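Local atomic coordinates of probable aminotransferase (Pseudomonas aeruginosa, PDB entry 5YKR), a protein that is a probable class-III aminotransferase, of the family of enzymes that work with pyridoxal phosphate. Residues L20-Y34 with M50-K62. Numbering follows the deposited sequence.
Sequences LRRFDELHPRSAQAY and MQQWPGNCPLLVK
Y34 lies along the loop at C57 and reaches past it to Q51. Its CB already touches C57 CB, and the ring turns one face to the same methylene, with Y34 CG 3.4 Å from C57 CB. P58 CD meets CD1 and CE1 of the ring, the proline crossing it at about a right angle, while CE2 nears the carbonyl of N56. At the tip, Y34 OH accepts a hydrogen bond from Q51 NE2 (3.0 Å), which meets the ring near its plane with the amide turned 68° from it. R38 of the same chain also bonds Y34 OH, and H313 of the second subunit bonds Q51 NE2.

F23 is the other aromatic anchor. With CG anti to the backbone N (chi1 174°), its ring slides beneath G55 in a CH-pi contact: G55 CA lies 4.0 Å from the centroid of the F23 ring, nearly on its normal. H27 ND1 lies over the opposite face and donates to F23 O, and C57 SG meets the ring edge in a sulfur-aromatic contact.

Polar bonds hold the loop at N56 and again at L60, where it leads into strand 61-65. N56 ND2 points almost straight at D24 OD1 (3.0 Å, 177°), and a water bridges the same amide to OD2. S30 OG accepts a hydrogen bond from the backbone N of L60 (2.9 Å), while a second water joins the carbonyls of S30 and P58.

The loop thus packs against helices 9-26 and 28-37 where they meet at H27. Helix 407-418 closes on L20, F23 and H27, strand 68-71 pairs with the outgoing strand, and the second subunit packs against M50, Q52, W53 and L60.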
loop_
_atom_site.group_PDB
_atom_site.type_symbol
_atom_site.label_atom_id
_atom_site.label_comp_id
_atom_site.label_asym_id
_atom_site.label_seq_id
_atom_site.Cartn_x
_atom_site.Cartn_y
_atom_site.Cartn_z
ATOM N N LEU A 20 -24.766 19.009 15.802
ATOM C CA LEU A 20 -24.944 18.627 14.391
ATOM C C LEU A 20 -25.580 19.775 13.597
ATOM O O LEU A 20 -25.150 20.057 12.473
ATOM C CB LEU A 20 -25.757 17.334 14.256
ATOM C CG LEU A 20 -25.036 16.042 14.617
ATOM C CD1 LEU A 20 -26.056 14.912 14.781
ATOM C CD2 LEU A 20 -23.950 15.691 13.591
ATOM N N ARG A 21 -26.564 20.455 14.197
ATOM C CA ARG A 21 -27.136 21.635 13.543
ATOM C C ARG A 21 -26.107 22.757 13.400
ATOM O O ARG A 21 -25.976 23.335 12.310
ATOM C CB ARG A 21 -28.382 22.120 14.289
ATOM C CG ARG A 21 -29.093 23.253 13.618
ATOM C CD ARG A 21 -30.514 23.408 14.197
ATOM N NE ARG A 21 -30.569 23.507 15.661
ATOM C CZ ARG A 21 -30.212 24.583 16.378
ATOM N NH1 ARG A 21 -29.755 25.699 15.784
ATOM N NH2 ARG A 21 -30.293 24.533 17.710
ATOM N N ARG A 22 -25.346 23.009 14.472
ATOM C CA ARG A 22 -24.250 23.994 14.449
ATOM C C ARG A 22 -23.234 23.616 13.362
ATOM O O ARG A 22 -22.748 24.475 12.655
ATOM C CB ARG A 22 -23.558 24.052 15.814
ATOM C CG ARG A 22 -22.498 25.121 16.021
ATOM C CD ARG A 22 -21.794 25.050 17.413
ATOM N NE ARG A 22 -22.685 25.278 18.507
ATOM C CZ ARG A 22 -23.123 26.493 18.879
ATOM N NH1 ARG A 22 -22.758 27.594 18.216
ATOM N NH2 ARG A 22 -23.946 26.626 19.884
ATOM N N PHE A 23 -22.954 22.323 13.208
ATOM C CA PHE A 23 -21.978 21.886 12.216
ATOM C C PHE A 23 -22.476 22.264 10.786
ATOM O O PHE A 23 -21.708 22.756 9.940
ATOM C CB PHE A 23 -21.729 20.391 12.326
ATOM C CG PHE A 23 -20.844 19.878 11.251
ATOM C CD1 PHE A 23 -21.363 19.546 10.003
ATOM C CD2 PHE A 23 -19.479 19.801 11.456
ATOM C CE1 PHE A 23 -20.529 19.113 8.992
ATOM C CE2 PHE A 23 -18.632 19.378 10.434
ATOM C CZ PHE A 23 -19.166 19.033 9.191
ATOM N N ASP A 24 -23.752 22.015 10.535
ATOM C CA ASP A 24 -24.349 22.361 9.236
ATOM C C ASP A 24 -24.262 23.876 8.970
ATOM O O ASP A 24 -23.914 24.304 7.859
ATOM C CB ASP A 24 -25.819 21.940 9.185
ATOM C CG ASP A 24 -26.040 20.434 9.323
ATOM O OD1 ASP A 24 -25.118 19.662 9.019
ATOM O OD2 ASP A 24 -27.205 20.033 9.691
ATOM N N GLU A 25 -24.567 24.669 9.988
ATOM C CA GLU A 25 -24.568 26.124 9.856
ATOM C C GLU A 25 -23.174 26.681 9.601
ATOM O O GLU A 25 -23.030 27.578 8.804
ATOM C CB GLU A 25 -25.136 26.809 11.093
ATOM C CG GLU A 25 -26.600 26.585 11.372
ATOM C CD GLU A 25 -26.993 27.025 12.791
ATOM O OE1 GLU A 25 -26.212 27.779 13.481
ATOM O OE2 GLU A 25 -28.095 26.591 13.225
ATOM N N LEU A 26 -22.174 26.126 10.272
ATOM C CA LEU A 26 -20.795 26.619 10.178
ATOM C C LEU A 26 -20.059 26.147 8.947
ATOM O O LEU A 26 -19.095 26.804 8.547
ATOM C CB LEU A 26 -19.996 26.137 11.407
ATOM C CG LEU A 26 -20.281 26.844 12.736
ATOM C CD1 LEU A 26 -19.566 26.117 13.864
ATOM C CD2 LEU A 26 -19.841 28.306 12.710
ATOM N N HIS A 27 -20.464 25.010 8.362
ATOM C CA HIS A 27 -19.672 24.420 7.259
ATOM C C HIS A 27 -20.484 24.181 5.976
ATOM O O HIS A 27 -20.437 23.085 5.410
ATOM C CB HIS A 27 -18.984 23.139 7.750
ATOM C CG HIS A 27 -18.340 23.263 9.100
ATOM N ND1 HIS A 27 -18.995 22.937 10.282
ATOM C CD2 HIS A 27 -17.106 23.710 9.464
ATOM C CE1 HIS A 27 -18.175 23.152 11.296
ATOM N NE2 HIS A 27 -17.029 23.631 10.836
ATOM N N PRO A 28 -21.158 25.218 5.449
ATOM C CA PRO A 28 -22.049 24.942 4.311
ATOM C C PRO A 28 -21.346 24.521 3.015
ATOM O O PRO A 28 -21.873 23.719 2.267
ATOM C CB PRO A 28 -22.828 26.266 4.143
ATOM C CG PRO A 28 -21.910 27.317 4.707
ATOM C CD PRO A 28 -21.255 26.612 5.886
ATOM N N ARG A 29 -20.177 25.066 2.750
ATOM C CA ARG A 29 -19.461 24.697 1.549
ATOM C C ARG A 29 -18.946 23.249 1.625
ATOM O O ARG A 29 -18.999 22.551 0.628
ATOM C CB ARG A 29 -18.330 25.671 1.250
ATOM C CG ARG A 29 -18.806 27.071 0.956
ATOM C CD ARG A 29 -17.663 28.041 0.811
ATOM N NE ARG A 29 -16.832 27.749 -0.340
ATOM C CZ ARG A 29 -15.821 28.516 -0.741
ATOM N NH1 ARG A 29 -15.513 29.658 -0.102
ATOM N NH2 ARG A 29 -15.131 28.164 -1.818
ATOM N N SER A 30 -18.504 22.778 2.784
ATOM C CA SER A 30 -18.163 21.347 2.906
ATOM C C SER A 30 -19.387 20.473 2.697
ATOM O O SER A 30 -19.280 19.435 2.045
ATOM C CB SER A 30 -17.450 21.044 4.242
ATOM O OG SER A 30 -16.111 21.466 4.147
ATOM N N ALA A 31 -20.548 20.919 3.195
ATOM C CA ALA A 31 -21.795 20.155 2.996
ATOM C C ALA A 31 -22.202 20.098 1.529
ATOM O O ALA A 31 -22.628 19.069 1.035
ATOM C CB ALA A 31 -22.914 20.709 3.864
ATOM N N GLN A 32 -22.056 21.206 0.830
ATOM C CA GLN A 32 -22.318 21.249 -0.604
ATOM C C GLN A 32 -21.364 20.324 -1.344
ATOM O O GLN A 32 -21.761 19.568 -2.257
ATOM C CB GLN A 32 -22.210 22.700 -1.092
ATOM C CG GLN A 32 -22.289 22.979 -2.586
ATOM C CD GLN A 32 -22.139 24.498 -2.884
ATOM O OE1 GLN A 32 -21.421 25.255 -2.167
ATOM N NE2 GLN A 32 -22.827 24.961 -3.933
ATOM N N ALA A 33 -20.095 20.379 -0.957
ATOM C CA ALA A 33 -19.103 19.484 -1.551
ATOM C C ALA A 33 -19.467 18.018 -1.326
ATOM O O ALA A 33 -19.265 17.190 -2.195
ATOM C CB ALA A 33 -17.714 19.784 -1.018
ATOM N N TYR A 34 -19.972 17.678 -0.144
ATOM C CA TYR A 34 -20.371 16.298 0.152
ATOM C C TYR A 34 -21.476 15.825 -0.781
ATOM O O TYR A 34 -21.417 14.707 -1.278
ATOM C CB TYR A 34 -20.812 16.161 1.607
ATOM C CG TYR A 34 -21.020 14.757 2.069
ATOM C CD1 TYR A 34 -20.000 13.831 2.032
ATOM C CD2 TYR A 34 -22.268 14.340 2.551
ATOM C CE1 TYR A 34 -20.205 12.525 2.475
ATOM C CE2 TYR A 34 -22.470 13.051 3.010
ATOM C CZ TYR A 34 -21.441 12.140 2.958
ATOM O OH TYR A 34 -21.684 10.856 3.397
ATOM N N MET A 50 -13.351 8.394 5.952
ATOM C CA MET A 50 -13.529 9.850 6.088
ATOM C C MET A 50 -14.991 10.216 6.396
ATOM O O MET A 50 -15.287 11.293 6.892
ATOM C CB MET A 50 -13.042 10.551 4.820
ATOM C CG MET A 50 -11.560 10.452 4.620
ATOM S SD MET A 50 -11.053 11.091 3.023
ATOM C CE MET A 50 -9.297 10.973 3.130
ATOM N N GLN A 51 -15.910 9.297 6.109
ATOM C CA GLN A 51 -17.321 9.476 6.464
ATOM C C GLN A 51 -17.565 9.431 7.999
ATOM O O GLN A 51 -18.636 9.774 8.479
ATOM C CB GLN A 51 -18.154 8.410 5.729
ATOM C CG GLN A 51 -19.506 8.789 5.309
ATOM C CD GLN A 51 -20.194 7.624 4.598
ATOM O OE1 GLN A 51 -20.089 6.455 5.003
ATOM N NE2 GLN A 51 -20.955 7.969 3.574
ATOM N N GLN A 52 -16.548 9.027 8.757
ATOM C CA GLN A 52 -16.690 8.737 10.161
ATOM C C GLN A 52 -16.250 9.872 11.070
ATOM O O GLN A 52 -16.301 9.714 12.297
ATOM C CB GLN A 52 -15.951 7.418 10.558
ATOM C CG GLN A 52 -16.471 6.282 9.706
ATOM C CD GLN A 52 -15.895 4.941 10.015
ATOM O OE1 GLN A 52 -15.424 4.697 11.102
ATOM N NE2 GLN A 52 -15.964 4.040 9.010
ATOM N N TRP A 53 -15.858 11.010 10.502
ATOM C CA TRP A 53 -15.796 12.226 11.300
ATOM C C TRP A 53 -17.199 12.517 11.856
ATOM O O TRP A 53 -18.189 12.184 11.274
ATOM C CB TRP A 53 -15.259 13.367 10.465
ATOM C CG TRP A 53 -13.779 13.296 10.150
ATOM C CD1 TRP A 53 -13.204 12.668 9.073
ATOM C CD2 TRP A 53 -12.709 13.917 10.847
ATOM N NE1 TRP A 53 -11.845 12.810 9.101
ATOM C CE2 TRP A 53 -11.515 13.593 10.163
ATOM C CE3 TRP A 53 -12.630 14.745 11.986
ATOM C CZ2 TRP A 53 -10.283 14.074 10.564
ATOM C CZ3 TRP A 53 -11.384 15.191 12.397
ATOM C CH2 TRP A 53 -10.243 14.868 11.680
ATOM N N PRO A 54 -17.291 13.215 12.993
ATOM C CA PRO A 54 -18.615 13.471 13.536
ATOM C C PRO A 54 -19.152 14.716 12.733
ATOM O O PRO A 54 -18.399 15.462 12.108
ATOM C CB PRO A 54 -18.300 13.771 14.959
ATOM C CG PRO A 54 -17.004 14.489 14.894
ATOM C CD PRO A 54 -16.222 13.731 13.850
ATOM N N GLY A 55 -20.382 14.947 12.734
ATOM C CA GLY A 55 -20.840 15.929 11.778
ATOM C C GLY A 55 -21.367 15.208 10.582
ATOM O O GLY A 55 -21.099 14.028 10.335
ATOM N N ASN A 56 -22.102 15.940 9.803
ATOM C CA ASN A 56 -22.855 15.314 8.755
ATOM C C ASN A 56 -22.071 15.103 7.468
ATOM O O ASN A 56 -22.512 14.354 6.605
ATOM C CB ASN A 56 -24.136 16.090 8.571
ATOM C CG ASN A 56 -25.110 15.889 9.731
ATOM O OD1 ASN A 56 -25.352 14.753 10.169
ATOM N ND2 ASN A 56 -25.682 16.979 10.224
ATOM N N CYS A 57 -20.870 15.646 7.396
ATOM C CA CYS A 57 -19.949 15.336 6.293
ATOM C C CYS A 57 -18.526 15.607 6.734
ATOM O O CYS A 57 -18.305 16.366 7.685
ATOM C CB CYS A 57 -20.251 16.225 5.070
ATOM S SG CYS A 57 -20.112 18.011 5.391
ATOM N N PRO A 58 -17.524 15.000 6.040
ATOM C CA PRO A 58 -16.156 15.390 6.310
ATOM C C PRO A 58 -15.891 16.828 5.850
ATOM O O PRO A 58 -16.430 17.294 4.830
ATOM C CB PRO A 58 -15.316 14.425 5.467
ATOM C CG PRO A 58 -16.224 13.933 4.441
ATOM C CD PRO A 58 -17.592 13.920 5.029
ATOM N N LEU A 59 -15.057 17.526 6.617
ATOM C CA LEU A 59 -14.574 18.841 6.158
ATOM C C LEU A 59 -13.703 18.690 4.902
ATOM O O LEU A 59 -12.892 17.786 4.837
ATOM C CB LEU A 59 -13.757 19.487 7.254
ATOM C CG LEU A 59 -14.390 19.745 8.622
ATOM C CD1 LEU A 59 -13.302 20.194 9.580
ATOM C CD2 LEU A 59 -15.512 20.751 8.482
ATOM N N LEU A 60 -13.847 19.642 3.967
ATOM C CA LEU A 60 -12.860 19.792 2.887
ATOM C C LEU A 60 -11.805 20.810 3.339
ATOM O O LEU A 60 -12.119 21.919 3.783
ATOM C CB LEU A 60 -13.434 20.202 1.537
ATOM C CG LEU A 60 -13.814 19.045 0.598
ATOM C CD1 LEU A 60 -15.052 18.374 1.204
ATOM C CD2 LEU A 60 -14.082 19.510 -0.807
ATOM N N VAL A 61 -10.563 20.382 3.265
ATOM C CA VAL A 61 -9.429 21.215 3.629
ATOM C C VAL A 61 -8.991 22.094 2.506
ATOM O O VAL A 61 -8.793 21.595 1.386
ATOM C CB VAL A 61 -8.263 20.354 4.157
ATOM C CG1 VAL A 61 -6.997 21.186 4.424
ATOM C CG2 VAL A 61 -8.705 19.572 5.385
ATOM N N LYS A 62 -8.763 23.369 2.810
ATOM C CA LYS A 62 -8.121 24.315 1.862
ATOM C C LYS A 62 -6.620 24.272 1.963
ATOM O O LYS A 62 -5.920 24.096 0.952
ATOM C CB LYS A 62 -8.607 25.738 2.152
ATOM C CG LYS A 62 -8.073 26.814 1.208
ATOM C CD LYS A 62 -8.721 28.158 1.503
ATOM C CE LYS A 62 -8.109 28.853 2.713
ATOM N NZ LYS A 62 -8.844 30.136 3.049
HETATM O O HOH W 1 -28.184 18.008 11.680
HETATM O O HOH W 2 -17.684 16.836 2.443
#